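Local coordinates for KmHsv2 (Kluyveromyces marxianus, PDB 3VU4), which probably binds phosphoinositides on membranes, as a seven-bladed beta-propeller of the PROPPIN family related to the autophagy protein Atg18, at residues K98-V103 against V115-V120; I198-L203 against V243-W248. All blocks are in the same frame, centred on the assembly; numbering follows the deposited sequence.

Contact 1: K98-V103 against V115-V120; sequences KVDAPV and VSYGDV
In this beta-propeller, residues 98-103 form the crossover from the outermost strand of one blade, 92-98, to the innermost strand of the next, 103-108, and here they lie against the end of that blade's second strand, 112-117, and the turn after it. The tight part centres on Tyr117. Val99 sits squarely over the middle of its ring in a CH-pi contact, with Val99 CB 3.5 Å from the ring centroid and 9° off the normal, while CG1 leans over the CE1 side and CG2 over the CG side. Val120 covers the opposite face nearer the rim, so the ring is sandwiched, and Tyr117 OH is hydrogen-bonded to Ser122 OG. Beside the ring, Val115 CG1 meets Val103 CG1 at 3.8 Å and Val99 CG1 at 4.1 Å. Toward the turn the packing thins to a single methyl, Ala101 CB, 3.8 Å from Tyr117 CB. Gly118, with positive phi, begins the two-residue turn closed by paired Tyr117 and Val120 backbone bonds. No direct hydrogen bond joins the two segments; on the more exposed side one water accepts from Gly118 N at 2.9 Å and donates to Pro102 O at 2.5 Å.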
loop_
_atom_site.group_PDB
_atom_site.type_symbol
_atom_site.label_atom_id
_atom_site.label_comp_id
_atom_site.label_asym_id
_atom_site.label_seq_id
_atom_site.Cartn_x
_atom_site.Cartn_y
_atom_site.Cartn_z
ATOM N N LYS A 98 -14.500 -11.589 -16.345
ATOM C CA LYS A 98 -15.379 -10.440 -16.494
ATOM C C LYS A 98 -16.301 -10.233 -15.312
ATOM O O LYS A 98 -16.794 -11.187 -14.715
ATOM C CB LYS A 98 -16.229 -10.580 -17.754
ATOM C CG LYS A 98 -17.039 -9.335 -18.069
ATOM C CD LYS A 98 -18.224 -9.646 -18.967
ATOM C CE LYS A 98 -18.881 -8.369 -19.464
ATOM N NZ LYS A 98 -17.997 -7.629 -20.416
ATOM N N VAL A 99 -16.540 -8.971 -14.983
ATOM C CA VAL A 99 -17.418 -8.636 -13.877
ATOM C C VAL A 99 -18.524 -7.713 -14.382
ATOM O O VAL A 99 -18.429 -7.173 -15.481
ATOM C CB VAL A 99 -16.625 -7.986 -12.729
ATOM C CG1 VAL A 99 -15.690 -9.009 -12.123
ATOM C CG2 VAL A 99 -15.830 -6.804 -13.248
ATOM N N ASP A 100 -19.571 -7.541 -13.581
ATOM C CA ASP A 100 -20.714 -6.725 -13.976
ATOM C C ASP A 100 -20.534 -5.213 -14.010
ATOM O O ASP A 100 -21.310 -4.516 -14.660
ATOM C CB ASP A 100 -21.917 -7.066 -13.095
ATOM C CG ASP A 100 -22.254 -8.540 -13.136
ATOM O OD1 ASP A 100 -22.361 -9.090 -14.260
ATOM O OD2 ASP A 100 -22.411 -9.142 -12.048
ATOM N N ALA A 101 -19.529 -4.701 -13.312
ATOM C CA ALA A 101 -19.286 -3.262 -13.296
ATOM C C ALA A 101 -17.799 -3.034 -13.544
ATOM O O ALA A 101 -17.020 -3.983 -13.526
ATOM C CB ALA A 101 -19.707 -2.680 -11.958
ATOM N N PRO A 102 -17.383 -1.777 -13.781
ATOM C CA PRO A 102 -15.960 -1.507 -14.028
ATOM C C PRO A 102 -15.099 -1.983 -12.854
ATOM O O PRO A 102 -15.487 -1.831 -11.698
ATOM C CB PRO A 102 -15.915 0.010 -14.183
ATOM C CG PRO A 102 -17.298 0.365 -14.630
ATOM C CD PRO A 102 -18.160 -0.525 -13.786
ATOM N N VAL A 103 -13.938 -2.553 -13.148
ATOM C CA VAL A 103 -13.060 -3.030 -12.096
ATOM C C VAL A 103 -12.448 -1.879 -11.297
ATOM O O VAL A 103 -11.879 -0.947 -11.873
ATOM C CB VAL A 103 -11.918 -3.884 -12.671
ATOM C CG1 VAL A 103 -10.989 -4.336 -11.554
ATOM C CG2 VAL A 103 -12.491 -5.084 -13.398
ATOM N N VAL A 115 -11.107 -9.225 -6.964
ATOM C CA VAL A 115 -11.593 -8.173 -7.869
ATOM C C VAL A 115 -12.855 -7.468 -7.345
ATOM O O VAL A 115 -13.857 -8.126 -7.054
ATOM C CB VAL A 115 -11.948 -8.763 -9.270
ATOM C CG1 VAL A 115 -12.387 -7.651 -10.212
ATOM C CG2 VAL A 115 -10.762 -9.521 -9.843
ATOM N N SER A 116 -12.823 -6.144 -7.234
ATOM C CA SER A 116 -14.000 -5.427 -6.763
ATOM C C SER A 116 -14.522 -4.523 -7.863
ATOM O O SER A 116 -13.765 -4.022 -8.693
ATOM C CB SER A 116 -13.697 -4.595 -5.509
ATOM O OG SER A 116 -12.952 -3.429 -5.811
ATOM N N TYR A 117 -15.830 -4.326 -7.861
ATOM C CA TYR A 117 -16.491 -3.500 -8.850
ATOM C C TYR A 117 -17.807 -3.124 -8.226
ATOM O O TYR A 117 -18.424 -3.943 -7.551
ATOM C CB TYR A 117 -16.734 -4.300 -10.132
ATOM C CG TYR A 117 -17.280 -5.688 -9.885
ATOM C CD1 TYR A 117 -16.445 -6.720 -9.442
ATOM C CD2 TYR A 117 -18.631 -5.969 -10.078
ATOM C CE1 TYR A 117 -16.944 -8.000 -9.195
ATOM C CE2 TYR A 117 -19.144 -7.248 -9.834
ATOM C CZ TYR A 117 -18.295 -8.257 -9.391
ATOM O OH TYR A 117 -18.800 -9.510 -9.132
ATOM N N GLY A 118 -18.253 -1.900 -8.452
ATOM C CA GLY A 118 -19.500 -1.488 -7.844
ATOM C C GLY A 118 -19.327 -1.674 -6.352
ATOM O O GLY A 118 -18.358 -1.168 -5.773
ATOM N N ASP A 119 -20.236 -2.409 -5.723
ATOM C CA ASP A 119 -20.126 -2.642 -4.291
ATOM C C ASP A 119 -19.998 -4.127 -3.990
ATOM O O ASP A 119 -20.526 -4.628 -2.996
ATOM C CB ASP A 119 -21.326 -2.040 -3.553
ATOM C CG ASP A 119 -22.633 -2.671 -3.952
ATOM O OD1 ASP A 119 -22.635 -3.507 -4.885
ATOM O OD2 ASP A 119 -23.661 -2.323 -3.330
ATOM N N VAL A 120 -19.256 -4.818 -4.850
ATOM C CA VAL A 120 -19.038 -6.248 -4.712
ATOM C C VAL A 120 -17.553 -6.621 -4.797
ATOM O O VAL A 120 -16.776 -5.974 -5.500
ATOM C CB VAL A 120 -19.788 -7.009 -5.835
ATOM C CG1 VAL A 120 -19.539 -8.504 -5.721
ATOM C CG2 VAL A 120 -21.274 -6.696 -5.769
HETATM O O HOH W 1 -16.975 -0.215 -10.423
#

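Contact 2: I198-L203 against V243-W248; sequences IKMVRL and VVDMKW
Two innermost strands of successive propeller blades, 198-203 and 243-248, run side by side in the same direction, 15° apart, with axes 7.2 Å from each other at closest approach. Side chains fill the gap between them. Arg202 bends at its second torsion and presents the edge of its guanidinium to Asp245 in a salt bridge: Arg202 NH2 donates to Asp245 OD1 at 3.0 Å, nearly in the guanidinium plane, with the carboxylate plane turned 66° from it. NH1 folds back onto Val201 O, which helps fix the rotation of the group, and Met200 SD lies over one guanidinium face, toward its rim. Asp245 OD1 also accepts from Met246 N, while OD2 offers its syn lone pair to Lys247 NZ in a second salt bridge; both OD2 and NZ continue to the backbone of Ile311 in the following blade. Toward the start of the strands, Met200 CE meets Val243 CG1 at 3.4 Å, and Met200 SD rests 4.0 Å from Met246 CB. At their C-terminal ends Trp248 NE1 donates to Arg202 O (3.0 Å, 160°) from above the carbonyl plane. Trp313 NE1 bonds likewise to Lys247 O one blade on, a repeated tryptophan-to-carbonyl link between neighbouring inner strands of this beta-propeller.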
loop_
_atom_site.group_PDB
_atom_site.type_symbol
_atom_site.label_atom_id
_atom_site.label_comp_id
_atom_site.label_asym_id
_atom_site.label_seq_id
_atom_site.Cartn_x
_atom_site.Cartn_y
_atom_site.Cartn_z
ATOM N N ILE A 198 -14.171 5.420 6.173
ATOM C CA ILE A 198 -12.764 5.073 6.122
ATOM C C ILE A 198 -12.105 5.545 4.826
ATOM O O ILE A 198 -12.640 5.367 3.720
ATOM C CB ILE A 198 -12.571 3.549 6.260
ATOM C CG1 ILE A 198 -12.671 3.156 7.740
ATOM C CG2 ILE A 198 -11.234 3.120 5.654
ATOM C CD1 ILE A 198 -12.650 1.671 7.975
ATOM N N LYS A 199 -10.930 6.148 4.976
ATOM C CA LYS A 199 -10.167 6.642 3.843
ATOM C C LYS A 199 -9.447 5.486 3.157
ATOM O O LYS A 199 -9.549 5.315 1.938
ATOM C CB LYS A 199 -9.159 7.691 4.315
ATOM C CG LYS A 199 -8.289 8.277 3.207
ATOM C CD LYS A 199 -9.133 8.827 2.082
ATOM C CE LYS A 199 -8.280 9.534 1.051
ATOM N NZ LYS A 199 -9.075 9.788 -0.181
ATOM N N MET A 200 -8.720 4.699 3.945
ATOM C CA MET A 200 -7.986 3.543 3.429
ATOM C C MET A 200 -7.542 2.646 4.575
ATOM O O MET A 200 -7.469 3.096 5.721
ATOM C CB MET A 200 -6.746 3.991 2.660
ATOM C CG MET A 200 -5.749 4.752 3.507
ATOM S SD MET A 200 -4.241 5.139 2.609
ATOM C CE MET A 200 -4.699 6.712 1.945
ATOM N N VAL A 201 -7.262 1.381 4.272
ATOM C CA VAL A 201 -6.781 0.456 5.296
ATOM C C VAL A 201 -5.496 -0.175 4.795
ATOM O O VAL A 201 -5.311 -0.352 3.595
ATOM C CB VAL A 201 -7.821 -0.645 5.653
ATOM C CG1 VAL A 201 -9.109 0.007 6.160
ATOM C CG2 VAL A 201 -8.078 -1.538 4.476
ATOM N N ARG A 202 -4.596 -0.500 5.713
ATOM C CA ARG A 202 -3.321 -1.076 5.322
ATOM C C ARG A 202 -2.836 -2.192 6.237
ATOM O O ARG A 202 -2.717 -2.014 7.456
ATOM C CB ARG A 202 -2.266 0.032 5.268
ATOM C CG ARG A 202 -2.507 1.078 4.182
ATOM C CD ARG A 202 -2.083 0.551 2.814
ATOM N NE ARG A 202 -2.168 1.576 1.778
ATOM C CZ ARG A 202 -3.291 1.963 1.179
ATOM N NH1 ARG A 202 -4.453 1.410 1.491
ATOM N NH2 ARG A 202 -3.253 2.926 0.274
ATOM N N LEU A 203 -2.555 -3.342 5.629
ATOM C CA LEU A 203 -2.050 -4.506 6.340
ATOM C C LEU A 203 -0.530 -4.421 6.410
ATOM O O LEU A 203 0.109 -3.926 5.478
ATOM C CB LEU A 203 -2.438 -5.788 5.604
ATOM C CG LEU A 203 -3.907 -6.210 5.630
ATOM C CD1 LEU A 203 -4.126 -7.361 4.660
ATOM C CD2 LEU A 203 -4.305 -6.613 7.043
ATOM N N VAL A 243 -4.954 12.108 3.406
ATOM C CA VAL A 243 -3.914 11.113 3.305
ATOM C C VAL A 243 -3.901 10.592 1.869
ATOM O O VAL A 243 -4.952 10.308 1.298
ATOM C CB VAL A 243 -4.198 9.949 4.269
ATOM C CG1 VAL A 243 -3.159 8.852 4.089
ATOM C CG2 VAL A 243 -4.226 10.461 5.702
ATOM N N VAL A 244 -2.716 10.474 1.283
ATOM C CA VAL A 244 -2.592 9.982 -0.085
ATOM C C VAL A 244 -2.144 8.530 -0.041
ATOM O O VAL A 244 -2.574 7.707 -0.848
ATOM C CB VAL A 244 -1.577 10.826 -0.891
ATOM C CG1 VAL A 244 -1.361 10.228 -2.263
ATOM C CG2 VAL A 244 -2.092 12.247 -1.021
ATOM N N ASP A 245 -1.273 8.211 0.904
ATOM C CA ASP A 245 -0.824 6.838 1.041
ATOM C C ASP A 245 -0.268 6.578 2.439
ATOM O O ASP A 245 0.162 7.496 3.147
ATOM C CB ASP A 245 0.204 6.488 -0.038
ATOM C CG ASP A 245 0.313 4.982 -0.266
ATOM O OD1 ASP A 245 -0.501 4.234 0.324
ATOM O OD2 ASP A 245 1.205 4.547 -1.039
ATOM N N MET A 246 -0.300 5.309 2.824
ATOM C CA MET A 246 0.148 4.877 4.137
ATOM C C MET A 246 0.720 3.482 3.958
ATOM O O MET A 246 0.040 2.595 3.452
ATOM C CB MET A 246 -1.054 4.877 5.076
ATOM C CG MET A 246 -0.838 4.244 6.406
ATOM S SD MET A 246 -2.153 4.765 7.518
ATOM C CE MET A 246 -3.548 3.833 6.878
ATOM N N LYS A 247 1.980 3.309 4.356
ATOM C CA LYS A 247 2.680 2.031 4.216
ATOM C C LYS A 247 3.497 1.655 5.471
ATOM O O LYS A 247 3.947 2.530 6.220
ATOM C CB LYS A 247 3.580 2.106 2.987
ATOM C CG LYS A 247 3.122 1.284 1.804
ATOM C CD LYS A 247 1.650 1.454 1.499
ATOM C CE LYS A 247 1.284 0.768 0.190
ATOM N NZ LYS A 247 1.936 1.401 -1.005
ATOM N N TRP A 248 3.679 0.351 5.686
ATOM C CA TRP A 248 4.398 -0.190 6.854
ATOM C C TRP A 248 5.857 -0.538 6.575
ATOM O O TRP A 248 6.182 -1.028 5.494
ATOM C CB TRP A 248 3.731 -1.480 7.346
ATOM C CG TRP A 248 2.358 -1.368 7.980
ATOM C CD1 TRP A 248 1.148 -1.321 7.339
ATOM C CD2 TRP A 248 2.063 -1.428 9.384
ATOM N NE1 TRP A 248 0.122 -1.361 8.253
ATOM C CE2 TRP A 248 0.653 -1.424 9.517
ATOM C CE3 TRP A 248 2.856 -1.483 10.541
ATOM C CZ2 TRP A 248 0.014 -1.486 10.766
ATOM C CZ3 TRP A 248 2.226 -1.540 11.782
ATOM C CH2 TRP A 248 0.815 -1.539 11.884
HETATM O O HOH W 2 -6.444 11.460 -1.439
#

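Both contacts lie where one blade of the propeller gives way to the next, but at different distances from the chain centre and by different means. Contact 2 lies near the middle, its centre 7 Å from that of the chain, where inner strands meet in a largely buried contact with a salt-bridge network. Contact 1, its centre 20 Å from the chain centre, uses a blade-to-blade crossover and is partly open to solvent. The centres of contact 1 and contact 2 are 22 Å apart. The nearest atoms of contact 1 and contact 2 are about 12 Å apart, so the two do not touch; along the chain they follow in series. A sulfate ion, probably from the crystallisation liquor, has its nearest atom about 3 Å from Gly118 in contact 1.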